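Porin B (PDB 4GEY) probably forms a beta-barrel channel that carries sugars such as glucose across the outer membrane of Pseudomonas putida. Local coordinates at residues A[202-208]-A[235-241]; A[24-28]-A[432-436]; A[165-170]-A[349-353]. The protein carries 2 engineered substitutions. The contacts are given in a common frame with arbitrary orientation. Residue numbers count along the deposited sequence, not the author numbering.

In the fold
From the N terminus, 24-28 comes first, and its partner 432-436 ends the chain. Interaction 2 therefore closes a loop around almost the whole barrel, tying the segment before helix 33-40 to the last strand. Next comes 165-170, a loop packed inside the barrel. It meets 349-353 on a wall strand, so interaction 3 closes a smaller loop nested within that of interaction 2. Innermost is interaction 1, where 202-208 and 235-241 pair as neighbouring wall strands. The three loops nest and none cross. All three reach the same antiparallel sheet. Interactions 2 and 3 come within about 6 Å at their nearest atoms, but do not touch.

Interaction 1 of 3, residues A[202-208]-A[235-241]; sequences AFFVQVG and MPMEAVW. Engineered in segment 235-241: Met-235 (natural residue Leu), Met-237 (natural residue Val). With C8E ((hydroxyethyloxy)tri(ethyloxy)octane), chain C.
A buried polar pair sits on one face of this sheet while a detergent chain lies against the other. The segments are neighbouring antiparallel strands of the porin beta-barrel, with axes 4.7 Å apart at 175°. Residues 203-208 and 235-241 are extended; Ala-202 is loop, with psi near 15°. Phe-203, Val-205 and Val-207 pair with Trp-241, Ala-239 and Met-237 as non-hydrogen-bonded pairs (CA-CA 4.3-4.5 Å). Phe-204 and Gln-206 pair with Val-240 and Glu-238 as hydrogen-bonded pairs, both CA-CA 5.3 Å. Their bonds are Phe-204 N to Val-240 O 3.0 Å, Val-240 N to Phe-204 O 2.9 Å, Gln-206 N to Glu-238 O 2.9 Å and Glu-238 N to Gln-206 O 2.8 Å. Gly-208 N adds a bond to Pro-236 O at 3.0 Å. On the inner face, Gln-206 (chi1 p, chi2 t) gives NE2 to OE1 of Glu-238 (t, t) at 2.9 Å. Gln-206 NE2 also bonds to the backbone O of Asp-157, and Arg-253 forms a salt bridge with Glu-238. Phe-204, chi1 p, lays its ring face on Val-240, whose CB is 3.7 Å from the centroid. The outer face is apolar, consistent with contact with membrane lipid. Here C8E touches Val-205, Val-207 and the engineered selenomethionine Met-237, whose CE is 3.7 Å from C8E C6. Phe-203 CD1 rests 3.7 Å from Trp-241 CB, both chi1 t.

Interaction 2 of 3, residues A[24-28]-A[432-436]; sequences KWMTG and IQSSF
Met-26, a selenomethionine with chi1 and chi2 both t, reaches the ring edge of Phe-436 in a Met-aromatic contact. Met-26 SE is 3.6 Å from Phe-436 CE1 and 4.7 Å from the centroid of that ring, 77° off the normal. Phe-436 has chi1 m. The CA atoms of the two residues are 4.5 Å apart. Residues 25-28 form a type I beta turn, closed by Gly-28 N to Trp-25 O at 3.0 Å, with positive phi at Gly-28. Segment 432-436 is extended and ends the last strand of the barrel, which pairs with strand 42-57 and so closes the cylinder. A terminal phenylalanine is a hallmark of outer-membrane barrel proteins. The chain end is held by the turn. Thr-27 N gives a hydrogen bond to Phe-436 OXT at 3.0 Å, and Thr-27 OG1, chi1 p, gives one to Phe-436 OXT at 2.6 Å. Arg-34 of helix 33-40 forms a salt bridge with the same oxygen and a cation-pi contact with Trp-25. One residue back, Met-26 N bonds to Ser-435 O at 3.0 Å. Ser-435, chi1 p, turns its OG to Lys-24 O, 2.9 Å away.

Interaction 3 of 3, residues A[165-170]-A[349-353]; sequences FQNLAF and GFGVA
Two phenylalanines of an inner loop press against a barrel strand at two glycines. Segment 349-353 is extended, with the CB atoms of Phe-350 and Val-352 directed away from the loop and that of Ala-353 directed toward it. Segment 165-170 is irregular, with a short 3-10 piece at 168-169. Asn-167, chi1 t, makes an Asx turn, its OD1 accepting from Ala-169 N at 3.0 Å; separately, Phe-170 N bonds to Asn-167 O at 2.9 Å. The disulfide Cys-163 to Cys-171 encloses the loop. Phe-165, chi1 m and chi2 86°, sends its ring to the strand backbone. Phe-165 CZ is 3.7 Å from Phe-350 N, and Phe-165 CE2 is 3.8 Å from Gly-351 N. Phe-170, chi1 m and chi2 -71°, lies with one ring face over Gly-351, whose CA is 4.0 Å from the centroid in a CH-pi contact. Phe-170 CZ also comes 3.1 Å from Gly-351 O. A CB on Gly-351 would stand only 2.7 Å from Phe-170 CE1, so the ring can lie there because Gly-351 has no CB. Farther along, Ala-169 CB meets Ala-353 CB at 3.7 Å, and Phe-170 CE1 lies 3.9 Å from the same Ala-353 CB. Loops folded into the lumen are a feature of porins. Gln-166 pairs through its backbone with Glu-121, a residue of the glucose pocket. No hydrogen bond joins the two segments. The contact therefore rests on close fit between rings, small residues and backbone, while polar partners such as Glu-393, which binds Gln-166 N and Asn-167 N, anchor the loop.

Interaction 1 of 3, residues A[202-208]-A[235-241]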
loop_
_atom_site.group_PDB
_atom_site.type_symbol
_atom_site.label_atom_id
_atom_site.label_comp_id
_atom_site.label_asym_id
_atom_site.label_seq_id
_atom_site.Cartn_x
_atom_site.Cartn_y
_atom_site.Cartn_z
ATOM N N ALA A 202 -7.024 23.939 2.228
ATOM C CA ALA A 202 -5.796 23.329 1.740
ATOM C C ALA A 202 -4.875 22.831 2.866
ATOM O O ALA A 202 -3.693 22.546 2.629
ATOM C CB ALA A 202 -5.053 24.312 0.860
ATOM N N PHE A 203 -5.403 22.728 4.084
ATOM C CA PHE A 203 -4.632 22.156 5.183
ATOM C C PHE A 203 -5.522 21.458 6.189
ATOM O O PHE A 203 -6.504 22.025 6.658
ATOM C CB PHE A 203 -3.827 23.241 5.894
ATOM C CG PHE A 203 -2.902 22.710 6.951
ATOM C CD1 PHE A 203 -1.701 22.112 6.604
ATOM C CD2 PHE A 203 -3.228 22.805 8.285
ATOM C CE1 PHE A 203 -0.840 21.616 7.569
ATOM C CE2 PHE A 203 -2.366 22.309 9.252
ATOM C CZ PHE A 203 -1.167 21.718 8.886
ATOM N N PHE A 204 -5.182 20.230 6.545
ATOM C CA PHE A 204 -5.924 19.558 7.612
ATOM C C PHE A 204 -5.066 18.728 8.562
ATOM O O PHE A 204 -3.947 18.347 8.238
ATOM C CB PHE A 204 -7.126 18.752 7.069
ATOM C CG PHE A 204 -6.763 17.533 6.252
ATOM C CD1 PHE A 204 -6.502 16.313 6.865
ATOM C CD2 PHE A 204 -6.768 17.581 4.873
ATOM C CE1 PHE A 204 -6.212 15.176 6.108
ATOM C CE2 PHE A 204 -6.480 16.452 4.122
ATOM C CZ PHE A 204 -6.199 15.256 4.744
ATOM N N VAL A 205 -5.606 18.460 9.741
ATOM C CA VAL A 205 -4.959 17.578 10.704
ATOM C C VAL A 205 -5.925 16.454 11.025
ATOM O O VAL A 205 -7.133 16.606 10.866
ATOM C CB VAL A 205 -4.561 18.326 12.000
ATOM C CG1 VAL A 205 -3.507 19.374 11.699
ATOM C CG2 VAL A 205 -5.766 18.962 12.631
ATOM N N GLN A 206 -5.400 15.317 11.461
ATOM C CA GLN A 206 -6.255 14.172 11.762
ATOM C C GLN A 206 -5.561 13.164 12.645
ATOM O O GLN A 206 -4.332 13.029 12.621
ATOM C CB GLN A 206 -6.728 13.487 10.482
ATOM C CG GLN A 206 -5.637 12.910 9.611
ATOM C CD GLN A 206 -6.233 12.167 8.424
ATOM O OE1 GLN A 206 -7.456 12.029 8.324
ATOM N NE2 GLN A 206 -5.379 11.684 7.518
ATOM N N VAL A 207 -6.366 12.453 13.419
ATOM C CA VAL A 207 -5.871 11.409 14.304
ATOM C C VAL A 207 -6.885 10.284 14.220
ATOM O O VAL A 207 -8.047 10.521 13.886
ATOM C CB VAL A 207 -5.725 11.921 15.772
ATOM C CG1 VAL A 207 -7.038 12.492 16.279
ATOM C CG2 VAL A 207 -5.235 10.817 16.701
ATOM N N GLY A 208 -6.450 9.061 14.492
ATOM C CA GLY A 208 -7.350 7.928 14.439
ATOM C C GLY A 208 -7.013 6.877 15.472
ATOM O O GLY A 208 -5.943 6.895 16.072
HETATM N N MSE A 235 -2.589 4.134 16.662
HETATM C CA MSE A 235 -3.028 5.502 16.772
HETATM C C MSE A 235 -2.180 6.362 15.845
HETATM O O MSE A 235 -1.110 6.812 16.232
HETATM C CB MSE A 235 -2.847 5.946 18.212
HETATM C CG MSE A 235 -3.336 7.331 18.510
HETATM SE SE MSE A 235 -2.577 7.924 20.210
HETATM C CE MSE A 235 -0.977 8.875 19.587
ATOM N N PRO A 236 -2.638 6.563 14.604
ATOM C CA PRO A 236 -1.909 7.434 13.677
ATOM C C PRO A 236 -2.322 8.888 13.819
ATOM O O PRO A 236 -3.487 9.144 14.137
ATOM C CB PRO A 236 -2.334 6.910 12.301
ATOM C CG PRO A 236 -3.665 6.343 12.514
ATOM C CD PRO A 236 -3.737 5.850 13.942
HETATM N N MSE A 237 -1.382 9.810 13.603
HETATM C CA MSE A 237 -1.673 11.254 13.530
HETATM C C MSE A 237 -1.082 11.811 12.245
HETATM O O MSE A 237 -0.074 11.306 11.755
HETATM C CB MSE A 237 -1.050 12.009 14.703
HETATM C CG MSE A 237 -1.242 11.354 16.038
HETATM SE SE MSE A 237 -0.055 12.123 17.392
HETATM C CE MSE A 237 -0.858 13.904 17.530
ATOM N N GLU A 238 -1.676 12.862 11.706
ATOM C CA GLU A 238 -1.182 13.375 10.435
ATOM C C GLU A 238 -1.558 14.816 10.166
ATOM O O GLU A 238 -2.630 15.279 10.551
ATOM C CB GLU A 238 -1.691 12.508 9.288
ATOM C CG GLU A 238 -0.868 12.599 8.027
ATOM C CD GLU A 238 -1.351 11.631 6.966
ATOM O OE1 GLU A 238 -2.549 11.255 7.000
ATOM O OE2 GLU A 238 -0.535 11.237 6.110
ATOM N N ALA A 239 -0.658 15.519 9.496
ATOM C CA ALA A 239 -0.949 16.840 8.970
ATOM C C ALA A 239 -0.792 16.740 7.466
ATOM O O ALA A 239 0.183 16.160 6.983
ATOM C CB ALA A 239 0.008 17.872 9.551
ATOM N N VAL A 240 -1.762 17.276 6.729
ATOM C CA VAL A 240 -1.763 17.185 5.271
ATOM C C VAL A 240 -1.954 18.564 4.644
ATOM O O VAL A 240 -3.025 19.168 4.746
ATOM C CB VAL A 240 -2.834 16.192 4.769
ATOM C CG1 VAL A 240 -2.969 16.242 3.259
ATOM C CG2 VAL A 240 -2.508 14.779 5.228
ATOM N N TRP A 241 -0.895 19.062 4.008
ATOM C CA TRP A 241 -0.907 20.372 3.361
ATOM C C TRP A 241 -1.029 20.202 1.839
ATOM O O TRP A 241 -0.224 19.491 1.223
ATOM C CB TRP A 241 0.389 21.106 3.698
ATOM C CG TRP A 241 0.497 22.513 3.172
ATOM C CD1 TRP A 241 -0.515 23.403 2.994
ATOM C CD2 TRP A 241 1.702 23.184 2.769
ATOM N NE1 TRP A 241 -0.018 24.595 2.522
ATOM C CE2 TRP A 241 1.339 24.485 2.368
ATOM C CE3 TRP A 241 3.052 22.811 2.713
ATOM C CZ2 TRP A 241 2.276 25.418 1.912
ATOM C CZ3 TRP A 241 3.982 23.739 2.269
ATOM C CH2 TRP A 241 3.589 25.024 1.870
HETATM C C1 C8E C . 3.631 14.936 13.701
HETATM C C2 C8E C . 2.147 14.676 13.528
HETATM C C3 C8E C . 1.428 16.015 13.430
HETATM C C4 C8E C . 0.356 16.156 14.503
HETATM C C5 C8E C . -0.989 16.541 13.901
HETATM C C6 C8E C . -2.091 15.663 14.489
HETATM C C7 C8E C . -3.041 16.479 15.354
HETATM C C8 C8E C . -4.279 15.693 15.775
HETATM O O9 C8E C . -5.427 16.263 15.172
HETATM C C10 C8E C . -6.604 16.090 15.946
HETATM C C11 C8E C . -7.847 16.577 15.199
HETATM O O12 C8E C . -8.886 16.870 16.116
#

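Interaction 2 of 3, residues A[24-28]-A[432-436]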
loop_
_atom_site.group_PDB
_atom_site.type_symbol
_atom_site.label_atom_id
_atom_site.label_comp_id
_atom_site.label_asym_id
_atom_site.label_seq_id
_atom_site.Cartn_x
_atom_site.Cartn_y
_atom_site.Cartn_z
ATOM N N LYS A 24 -17.276 6.210 -17.869
ATOM C CA LYS A 24 -16.341 5.723 -16.859
ATOM C C LYS A 24 -16.738 4.331 -16.364
ATOM O O LYS A 24 -16.083 3.752 -15.495
ATOM C CB LYS A 24 -16.185 6.713 -15.704
ATOM C CG LYS A 24 -17.430 6.956 -14.855
ATOM C CD LYS A 24 -17.027 7.739 -13.605
ATOM C CE LYS A 24 -18.207 8.105 -12.713
ATOM N NZ LYS A 24 -17.764 8.902 -11.523
ATOM N N TRP A 25 -17.817 3.800 -16.928
ATOM C CA TRP A 25 -18.216 2.419 -16.677
ATOM C C TRP A 25 -18.309 1.584 -17.969
ATOM O O TRP A 25 -18.907 1.987 -18.970
ATOM C CB TRP A 25 -19.556 2.358 -15.958
ATOM C CG TRP A 25 -19.765 3.408 -14.931
ATOM C CD1 TRP A 25 -19.112 3.539 -13.743
ATOM C CD2 TRP A 25 -20.724 4.469 -14.984
ATOM N NE1 TRP A 25 -19.594 4.630 -13.058
ATOM C CE2 TRP A 25 -20.585 5.218 -13.799
ATOM C CE3 TRP A 25 -21.683 4.860 -15.920
ATOM C CZ2 TRP A 25 -21.378 6.339 -13.522
ATOM C CZ3 TRP A 25 -22.468 5.974 -15.646
ATOM C CH2 TRP A 25 -22.307 6.700 -14.455
HETATM N N MSE A 26 -17.732 0.398 -17.933
HETATM C CA MSE A 26 -17.762 -0.464 -19.098
HETATM C C MSE A 26 -19.179 -0.852 -19.486
HETATM O O MSE A 26 -19.485 -0.994 -20.670
HETATM C CB MSE A 26 -16.940 -1.715 -18.837
HETATM C CG MSE A 26 -16.755 -2.568 -20.054
HETATM SE SE MSE A 26 -15.837 -4.209 -19.562
HETATM C CE MSE A 26 -17.379 -5.406 -19.439
ATOM N N THR A 27 -20.043 -1.024 -18.491
ATOM C CA THR A 27 -21.418 -1.451 -18.748
ATOM C C THR A 27 -22.342 -0.246 -18.933
ATOM O O THR A 27 -23.554 -0.395 -19.116
ATOM C CB THR A 27 -21.947 -2.370 -17.625
ATOM O OG1 THR A 27 -21.902 -1.684 -16.363
ATOM C CG2 THR A 27 -21.097 -3.616 -17.541
ATOM N N GLY A 28 -21.748 0.947 -18.875
ATOM C CA GLY A 28 -22.460 2.192 -19.092
ATOM C C GLY A 28 -23.454 2.563 -18.009
ATOM O O GLY A 28 -23.318 2.139 -16.853
ATOM N N ILE A 432 -3.382 -3.894 -15.322
ATOM C CA ILE A 432 -4.660 -3.534 -15.917
ATOM C C ILE A 432 -5.612 -2.995 -14.856
ATOM O O ILE A 432 -5.747 -3.583 -13.775
ATOM C CB ILE A 432 -5.334 -4.759 -16.547
ATOM C CG1 ILE A 432 -4.528 -5.273 -17.727
ATOM C CG2 ILE A 432 -6.751 -4.427 -16.988
ATOM C CD1 ILE A 432 -5.322 -6.241 -18.571
ATOM N N GLN A 433 -6.277 -1.884 -15.164
ATOM C CA GLN A 433 -7.276 -1.318 -14.268
ATOM C C GLN A 433 -8.549 -1.071 -15.028
ATOM O O GLN A 433 -8.535 -0.436 -16.071
ATOM C CB GLN A 433 -6.788 -0.007 -13.671
ATOM C CG GLN A 433 -5.610 -0.156 -12.750
ATOM C CD GLN A 433 -4.956 1.176 -12.455
ATOM O OE1 GLN A 433 -4.861 2.034 -13.331
ATOM N NE2 GLN A 433 -4.513 1.366 -11.217
ATOM N N SER A 434 -9.664 -1.562 -14.509
ATOM C CA SER A 434 -10.932 -1.331 -15.183
ATOM C C SER A 434 -12.135 -1.220 -14.242
ATOM O O SER A 434 -12.224 -1.928 -13.229
ATOM C CB SER A 434 -11.181 -2.426 -16.207
ATOM O OG SER A 434 -12.301 -2.080 -16.986
ATOM N N SER A 435 -13.061 -0.330 -14.589
ATOM C CA SER A 435 -14.287 -0.172 -13.820
ATOM C C SER A 435 -15.493 -0.527 -14.667
ATOM O O SER A 435 -15.652 -0.042 -15.790
ATOM C CB SER A 435 -14.416 1.241 -13.253
ATOM O OG SER A 435 -14.026 2.212 -14.195
ATOM N N PHE A 436 -16.337 -1.392 -14.114
ATOM C CA PHE A 436 -17.479 -1.917 -14.839
ATOM C C PHE A 436 -18.665 -0.992 -14.682
ATOM O O PHE A 436 -18.739 -0.278 -13.688
ATOM C CB PHE A 436 -17.833 -3.317 -14.338
ATOM C CG PHE A 436 -16.797 -4.349 -14.656
ATOM C CD1 PHE A 436 -16.539 -4.703 -15.956
ATOM C CD2 PHE A 436 -16.087 -4.963 -13.655
ATOM C CE1 PHE A 436 -15.585 -5.647 -16.242
ATOM C CE2 PHE A 436 -15.138 -5.907 -13.939
ATOM C CZ PHE A 436 -14.887 -6.250 -15.226
ATOM O OXT PHE A 436 -19.556 -0.951 -15.536
#

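Interaction 3 of 3, residues A[165-170]-A[349-353]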
loop_
_atom_site.group_PDB
_atom_site.type_symbol
_atom_site.label_atom_id
_atom_site.label_comp_id
_atom_site.label_asym_id
_atom_site.label_seq_id
_atom_site.Cartn_x
_atom_site.Cartn_y
_atom_site.Cartn_z
ATOM N N PHE A 165 1.542 2.340 -10.049
ATOM C CA PHE A 165 2.698 1.465 -10.260
ATOM C C PHE A 165 2.298 0.014 -9.959
ATOM O O PHE A 165 1.297 -0.228 -9.303
ATOM C CB PHE A 165 3.884 1.881 -9.378
ATOM C CG PHE A 165 4.600 3.124 -9.849
ATOM C CD1 PHE A 165 4.153 4.390 -9.475
ATOM C CD2 PHE A 165 5.738 3.026 -10.647
ATOM C CE1 PHE A 165 4.812 5.533 -9.905
ATOM C CE2 PHE A 165 6.406 4.171 -11.089
ATOM C CZ PHE A 165 5.946 5.422 -10.716
ATOM N N GLN A 166 3.058 -0.954 -10.453
ATOM C CA GLN A 166 2.761 -2.339 -10.141
ATOM C C GLN A 166 3.523 -2.772 -8.890
ATOM O O GLN A 166 3.044 -3.592 -8.095
ATOM C CB GLN A 166 3.107 -3.251 -11.316
ATOM C CG GLN A 166 2.721 -4.710 -11.079
ATOM C CD GLN A 166 2.615 -5.509 -12.361
ATOM O OE1 GLN A 166 1.987 -5.076 -13.333
ATOM N NE2 GLN A 166 3.237 -6.680 -12.377
ATOM N N ASN A 167 4.719 -2.215 -8.734
ATOM C CA ASN A 167 5.584 -2.546 -7.620
ATOM C C ASN A 167 5.078 -1.930 -6.305
ATOM O O ASN A 167 4.775 -0.743 -6.243
ATOM C CB ASN A 167 6.990 -2.062 -7.925
ATOM C CG ASN A 167 8.012 -2.595 -6.957
ATOM O OD1 ASN A 167 8.088 -2.163 -5.805
ATOM N ND2 ASN A 167 8.824 -3.525 -7.423
ATOM N N LEU A 168 5.008 -2.750 -5.260
ATOM C CA LEU A 168 4.446 -2.352 -3.969
ATOM C C LEU A 168 5.065 -1.089 -3.427
ATOM O O LEU A 168 4.368 -0.266 -2.854
ATOM C CB LEU A 168 4.614 -3.465 -2.928
ATOM C CG LEU A 168 3.401 -3.882 -2.094
ATOM C CD1 LEU A 168 3.862 -4.533 -0.804
ATOM C CD2 LEU A 168 2.450 -2.737 -1.824
ATOM N N ALA A 169 6.370 -0.934 -3.615
ATOM C CA ALA A 169 7.096 0.216 -3.094
ATOM C C ALA A 169 6.541 1.552 -3.595
ATOM O O ALA A 169 6.829 2.604 -3.005
ATOM C CB ALA A 169 8.560 0.107 -3.459
ATOM N N PHE A 170 5.776 1.521 -4.689
ATOM C CA PHE A 170 5.245 2.751 -5.282
ATOM C C PHE A 170 3.725 2.767 -5.305
ATOM O O PHE A 170 3.106 3.484 -6.090
ATOM C CB PHE A 170 5.786 2.965 -6.705
ATOM C CG PHE A 170 7.252 2.772 -6.812
ATOM C CD1 PHE A 170 8.124 3.694 -6.266
ATOM C CD2 PHE A 170 7.768 1.659 -7.443
ATOM C CE1 PHE A 170 9.498 3.502 -6.346
ATOM C CE2 PHE A 170 9.128 1.467 -7.532
ATOM C CZ PHE A 170 9.996 2.385 -6.971
ATOM N N GLY A 349 5.613 6.620 -15.953
ATOM C CA GLY A 349 6.061 6.613 -14.575
ATOM C C GLY A 349 7.474 6.091 -14.392
ATOM O O GLY A 349 7.914 5.196 -15.120
ATOM N N PHE A 350 8.189 6.654 -13.420
ATOM C CA PHE A 350 9.449 6.082 -12.978
ATOM C C PHE A 350 9.665 6.307 -11.490
ATOM O O PHE A 350 9.486 7.418 -10.997
ATOM C CB PHE A 350 10.618 6.657 -13.749
ATOM C CG PHE A 350 11.934 6.231 -13.206
ATOM C CD1 PHE A 350 12.378 4.936 -13.396
ATOM C CD2 PHE A 350 12.715 7.107 -12.473
ATOM C CE1 PHE A 350 13.585 4.521 -12.874
ATOM C CE2 PHE A 350 13.921 6.705 -11.956
ATOM C CZ PHE A 350 14.360 5.407 -12.153
ATOM N N GLY A 351 10.060 5.254 -10.778
ATOM C CA GLY A 351 10.255 5.339 -9.346
ATOM C C GLY A 351 11.410 4.504 -8.832
ATOM O O GLY A 351 11.676 3.416 -9.335
ATOM N N VAL A 352 12.095 5.006 -7.812
ATOM C CA VAL A 352 13.182 4.268 -7.177
ATOM C C VAL A 352 12.889 4.251 -5.698
ATOM O O VAL A 352 12.485 5.269 -5.142
ATOM C CB VAL A 352 14.558 4.952 -7.340
ATOM C CG1 VAL A 352 15.675 3.903 -7.338
ATOM C CG2 VAL A 352 14.611 5.786 -8.604
ATOM N N ALA A 353 13.082 3.098 -5.067
ATOM C CA ALA A 353 12.864 2.963 -3.636
ATOM C C ALA A 353 14.033 2.261 -3.004
ATOM O O ALA A 353 14.644 1.394 -3.607
ATOM C CB ALA A 353 11.600 2.196 -3.353
#